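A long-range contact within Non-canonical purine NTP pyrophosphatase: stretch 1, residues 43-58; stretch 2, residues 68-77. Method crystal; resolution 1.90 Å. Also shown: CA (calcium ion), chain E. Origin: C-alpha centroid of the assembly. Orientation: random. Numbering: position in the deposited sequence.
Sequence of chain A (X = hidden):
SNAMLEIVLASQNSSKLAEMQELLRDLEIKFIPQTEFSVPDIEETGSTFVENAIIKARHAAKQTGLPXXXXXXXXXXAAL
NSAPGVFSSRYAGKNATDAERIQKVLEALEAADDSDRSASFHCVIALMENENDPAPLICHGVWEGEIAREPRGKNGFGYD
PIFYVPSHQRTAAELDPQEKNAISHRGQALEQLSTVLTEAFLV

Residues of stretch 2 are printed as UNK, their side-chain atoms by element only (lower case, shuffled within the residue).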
# COMPACT_ATOMS: atom_id res chain seq x y z
N GLU A 43 3.51 0.84 -19.02
CA GLU A 43 4.73 0.19 -18.53
C GLU A 43 4.84 0.19 -17.01
O GLU A 43 4.64 1.21 -16.36
CB GLU A 43 5.97 0.85 -19.14
CG GLU A 43 7.28 0.21 -18.71
CD GLU A 43 8.49 0.92 -19.28
OE1 GLU A 43 8.32 1.86 -20.07
OE2 GLU A 43 9.63 0.52 -18.93
N GLU A 44 5.16 -0.97 -16.44
CA GLU A 44 5.41 -1.08 -15.01
C GLU A 44 6.84 -0.66 -14.69
O GLU A 44 7.80 -1.36 -15.03
CB GLU A 44 5.17 -2.51 -14.54
CG GLU A 44 3.72 -2.93 -14.57
CD GLU A 44 3.54 -4.40 -14.29
OE1 GLU A 44 4.26 -5.21 -14.93
OE2 GLU A 44 2.71 -4.76 -13.44
N THR A 45 6.98 0.49 -14.04
CA THR A 45 8.29 1.07 -13.80
C THR A 45 8.63 1.16 -12.31
O THR A 45 9.69 1.67 -11.94
CB THR A 45 8.39 2.48 -14.42
OG1 THR A 45 7.36 3.31 -13.87
CG2 THR A 45 8.21 2.41 -15.92
N GLY A 46 7.74 0.66 -11.47
CA GLY A 46 7.95 0.72 -10.03
C GLY A 46 8.88 -0.36 -9.50
O GLY A 46 9.10 -1.38 -10.15
N SER A 47 9.44 -0.13 -8.32
CA SER A 47 10.33 -1.10 -7.70
C SER A 47 9.61 -1.94 -6.64
O SER A 47 10.20 -2.85 -6.06
CB SER A 47 11.56 -0.41 -7.10
OG SER A 47 12.36 0.12 -8.14
N THR A 48 8.35 -1.62 -6.39
CA THR A 48 7.50 -2.41 -5.51
C THR A 48 6.23 -2.82 -6.24
O THR A 48 5.78 -2.12 -7.15
CB THR A 48 7.07 -1.62 -4.26
OG1 THR A 48 6.30 -0.49 -4.66
CG2 THR A 48 8.29 -1.16 -3.47
N PHE A 49 5.63 -3.93 -5.82
CA PHE A 49 4.37 -4.37 -6.40
C PHE A 49 3.30 -3.29 -6.25
O PHE A 49 2.55 -3.01 -7.18
CB PHE A 49 3.89 -5.68 -5.76
CG PHE A 49 4.90 -6.79 -5.82
CD1 PHE A 49 5.32 -7.30 -7.04
CD2 PHE A 49 5.43 -7.32 -4.65
CE1 PHE A 49 6.25 -8.32 -7.10
CE2 PHE A 49 6.36 -8.34 -4.71
CZ PHE A 49 6.77 -8.84 -5.93
N VAL A 50 3.25 -2.67 -5.07
CA VAL A 50 2.23 -1.66 -4.81
C VAL A 50 2.34 -0.48 -5.78
O VAL A 50 1.33 0.03 -6.26
CB VAL A 50 2.25 -1.18 -3.35
CG1 VAL A 50 3.60 -0.57 -3.01
CG2 VAL A 50 1.13 -0.18 -3.10
N GLU A 51 3.57 -0.06 -6.08
CA GLU A 51 3.78 1.02 -7.04
C GLU A 51 3.25 0.68 -8.44
O GLU A 51 2.66 1.51 -9.11
CB GLU A 51 5.26 1.41 -7.11
CG GLU A 51 5.71 2.28 -5.93
CD GLU A 51 7.21 2.47 -5.89
OE1 GLU A 51 7.93 1.46 -5.84
OE2 GLU A 51 7.66 3.63 -5.91
N ASN A 52 3.49 -0.56 -8.87
CA ASN A 52 3.02 -0.99 -10.18
C ASN A 52 1.50 -1.14 -10.21
O ASN A 52 0.85 -0.77 -11.19
CB ASN A 52 3.71 -2.29 -10.60
CG ASN A 52 5.16 -2.07 -10.99
OD1 ASN A 52 5.52 -1.03 -11.55
ND2 ASN A 52 6.01 -3.05 -10.68
N ALA A 53 0.94 -1.66 -9.13
CA ALA A 53 -0.50 -1.80 -9.00
C ALA A 53 -1.17 -0.44 -9.14
O ALA A 53 -2.18 -0.30 -9.84
CB ALA A 53 -0.87 -2.45 -7.67
N ILE A 54 -0.61 0.56 -8.48
CA ILE A 54 -1.16 1.92 -8.55
C ILE A 54 -0.99 2.51 -9.95
O ILE A 54 -1.92 3.10 -10.49
CB ILE A 54 -0.52 2.85 -7.50
CG1 ILE A 54 -1.03 2.47 -6.11
CG2 ILE A 54 -0.86 4.29 -7.80
CD1 ILE A 54 -0.26 3.10 -4.98
N ILE A 55 0.20 2.34 -10.52
CA ILE A 55 0.49 2.86 -11.85
C ILE A 55 -0.56 2.38 -12.85
O ILE A 55 -1.05 3.16 -13.67
CB ILE A 55 1.89 2.44 -12.33
CG1 ILE A 55 2.97 3.26 -11.61
CG2 ILE A 55 2.02 2.62 -13.84
CD1 ILE A 55 4.39 2.85 -11.96
N LYS A 56 -0.91 1.10 -12.77
CA LYS A 56 -1.81 0.50 -13.74
C LYS A 56 -3.27 0.86 -13.47
O LYS A 56 -4.04 1.08 -14.41
CB LYS A 56 -1.61 -1.02 -13.78
CG LYS A 56 -0.19 -1.42 -14.21
CD LYS A 56 -0.07 -2.92 -14.43
CE LYS A 56 -0.32 -3.71 -13.15
NZ LYS A 56 -0.07 -5.16 -13.35
N ALA A 57 -3.65 0.93 -12.20
CA ALA A 57 -5.01 1.31 -11.84
C ALA A 57 -5.27 2.79 -12.16
O ALA A 57 -6.32 3.14 -12.69
CB ALA A 57 -5.28 1.02 -10.37
N ARG A 58 -4.31 3.65 -11.84
CA ARG A 58 -4.46 5.07 -12.12
C ARG A 58 -4.60 5.33 -13.61
O ARG A 58 -5.37 6.19 -14.03
CB ARG A 58 -3.29 5.88 -11.57
CG ARG A 58 -3.43 7.37 -11.84
CD ARG A 58 -2.10 8.11 -11.83
NE ARG A 58 -1.45 8.08 -10.53
CZ ARG A 58 -0.30 7.47 -10.29
NH1 ARG A 58 0.32 6.82 -11.27
NH2 ARG A 58 0.23 7.49 -9.08
N UNK A 68 -10.98 2.09 -11.01
CA UNK A 68 -10.18 1.06 -11.67
C UNK A 68 -9.42 0.23 -10.64
O UNK A 68 -8.99 0.75 -9.61
c UNK A 68 -9.22 1.68 -12.67
N UNK A 69 -9.27 -1.05 -10.94
CA UNK A 69 -8.60 -1.97 -10.05
C UNK A 69 -7.47 -2.68 -10.79
O UNK A 69 -7.66 -3.17 -11.91
c UNK A 69 -9.10 -3.99 -8.45
c UNK A 69 -10.27 -4.47 -7.61
c UNK A 69 -8.37 -5.17 -9.09
c UNK A 69 -9.59 -3.00 -9.51
N UNK A 70 -6.29 -2.71 -10.18
CA UNK A 70 -5.16 -3.40 -10.78
C UNK A 70 -4.39 -4.16 -9.71
O UNK A 70 -4.54 -3.89 -8.52
c UNK A 70 -4.24 -2.41 -11.48
N UNK A 71 -3.58 -5.12 -10.13
CA UNK A 71 -2.72 -5.83 -9.19
C UNK A 71 -1.33 -5.99 -9.77
O UNK A 71 -1.14 -5.93 -10.99
o UNK A 71 -3.57 -8.65 -10.74
o UNK A 71 -1.69 -8.79 -9.62
c UNK A 71 -2.82 -8.29 -9.81
c UNK A 71 -3.30 -7.20 -8.86
N UNK A 72 -0.36 -6.19 -8.89
CA UNK A 72 0.95 -6.66 -9.31
C UNK A 72 1.38 -7.78 -8.37
O UNK A 72 1.04 -7.77 -7.18
o UNK A 72 4.33 -5.33 -9.74
o UNK A 72 3.24 -6.95 -10.74
c UNK A 72 1.98 -5.53 -9.33
c UNK A 72 3.28 -5.96 -9.98
N UNK A 73 2.11 -8.75 -8.90
CA UNK A 73 2.46 -9.93 -8.12
C UNK A 73 3.87 -10.41 -8.45
O UNK A 73 4.44 -10.04 -9.47
o UNK A 73 1.51 -11.42 -9.77
c UNK A 73 1.47 -11.05 -8.40
N UNK A 74 4.42 -11.24 -7.58
CA UNK A 74 5.74 -11.78 -7.83
C UNK A 74 6.22 -12.72 -6.75
O UNK A 74 5.56 -12.92 -5.73
N UNK A 75 7.38 -13.31 -7.00
CA UNK A 75 8.03 -14.22 -6.08
C UNK A 75 9.21 -13.49 -5.46
O UNK A 75 9.99 -12.87 -6.17
c UNK A 75 9.23 -16.54 -6.05
c UNK A 75 8.52 -15.45 -6.84
c UNK A 75 9.69 -17.64 -6.99
c UNK A 75 8.32 -17.10 -4.96
N UNK A 76 9.34 -13.56 -4.13
CA UNK A 76 10.49 -12.98 -3.46
C UNK A 76 11.24 -14.08 -2.72
O UNK A 76 10.65 -14.87 -2.00
c UNK A 76 10.08 -11.88 -2.46
o UNK A 76 9.28 -12.46 -1.42
c UNK A 76 9.30 -10.78 -3.16
N UNK A 77 12.55 -14.12 -2.91
CA UNK A 77 13.37 -15.16 -2.29
C UNK A 77 14.39 -14.57 -1.32
O UNK A 77 15.24 -13.76 -1.70
c UNK A 77 14.07 -16.02 -3.36
c UNK A 77 14.94 -17.07 -2.71
c UNK A 77 13.01 -16.67 -4.26
c UNK A 77 13.58 -17.46 -5.43
CA CA E . 3.87 -7.30 -13.20
O HOH W 1 5.87 -6.43 -11.72
O HOH W 2 3.78 -9.64 -12.06
O HOH W 3 5.41 -8.75 -14.74
O HOH W 4 1.42 -7.84 -13.38
O HOH W 5 2.96 -8.14 -15.55

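Position 68 opens the strand with one side-chain carbon. That CB points toward the helix and lies 3.2 Å from Ala57 O; a single carbon with nothing beyond it makes this Ala68.

Position 69 has four carbons, forked at the second, and its CA-to-CB bond points away from stretch 1. Its closest approach is made by the backbone, with C 4.3 Å from Ala57 CB. A fork one atom beyond CB, with no oxygen or nitrogen, identifies Leu69.

At position 70 a lone carbon again points toward the helix. This CB is 3.8 Å from both Ala57 CB and Lys56 CB, and 3.4 Å from Ala53 O. With no further atom, the residue is Ala70, and its small side chain fits a CA-CA separation of 4.8 Å from Ala57.

Position 71 carries two carbons, the second bearing two oxygens, and points away from stretch 1. Four atoms ending in a planar pair could be a carboxylate or an amide, but both terminal atoms are oxygen, so this is Asp71. Its carboxylate is hydrogen-bonded elsewhere in the structure; toward stretch 1 it offers its backbone, where O accepts a hydrogen bond from Lys56 NZ at 2.7 Å and CA lies 4.1 Å from Ala53 CB.

Position 72 repeats the composition, two carbons and two oxygens, but points toward the helix. One oxygen sits 3.0 Å from Asn52 ND2 and the other 2.6 Å from the calcium ion, as suits a carboxylate. The residue is Asp72: OD2 accepts from Asn52 ND2 with an N-H...acceptor angle of 156°, whereas OD1 binds the metal.

Position 73 has one carbon followed by one oxygen and points away. Its backbone C lies 3.4 Å from Phe49 CE1. A single hydroxyl on an unbranched CB gives Ser73.

Position 74 has no side-chain atom and is therefore Gly74. Its N is 3.5 Å from Phe49 CE1, and an ideally placed CB would fall 2.5 Å from that same atom, a clash.

Position 75 shows four carbons, forked at the second, with CB directed away from the helix. This is Leu75.

Position 76 has a CB bearing one oxygen and one carbon, which defines Thr76. CG2 lies 4.1 Å from Phe49 CE2, at the edge of the ring.

Position 77 has four carbons, forked at the first, with one arm two carbons long. It is Ile77, out of reach of stretch 1.

The contact works through close packing joined to a shared metal site. Helix and strand run nearly antiparallel at 151°, their axes approaching to 6.4 Å, with alanines on both sides where the backbones come close. Beside this packing, Glu44 OE1 and OE2 bind calcium at 2.7 and 2.8 Å, so the ion links Glu44 to Asp72. Lys56 NZ, in a salt bridge with Glu44 OE2 at 2.8 Å, also holds the strand backbone, tying the metal site to the helix.

Stretch 2, residues 68-77: ALADDSGLTI
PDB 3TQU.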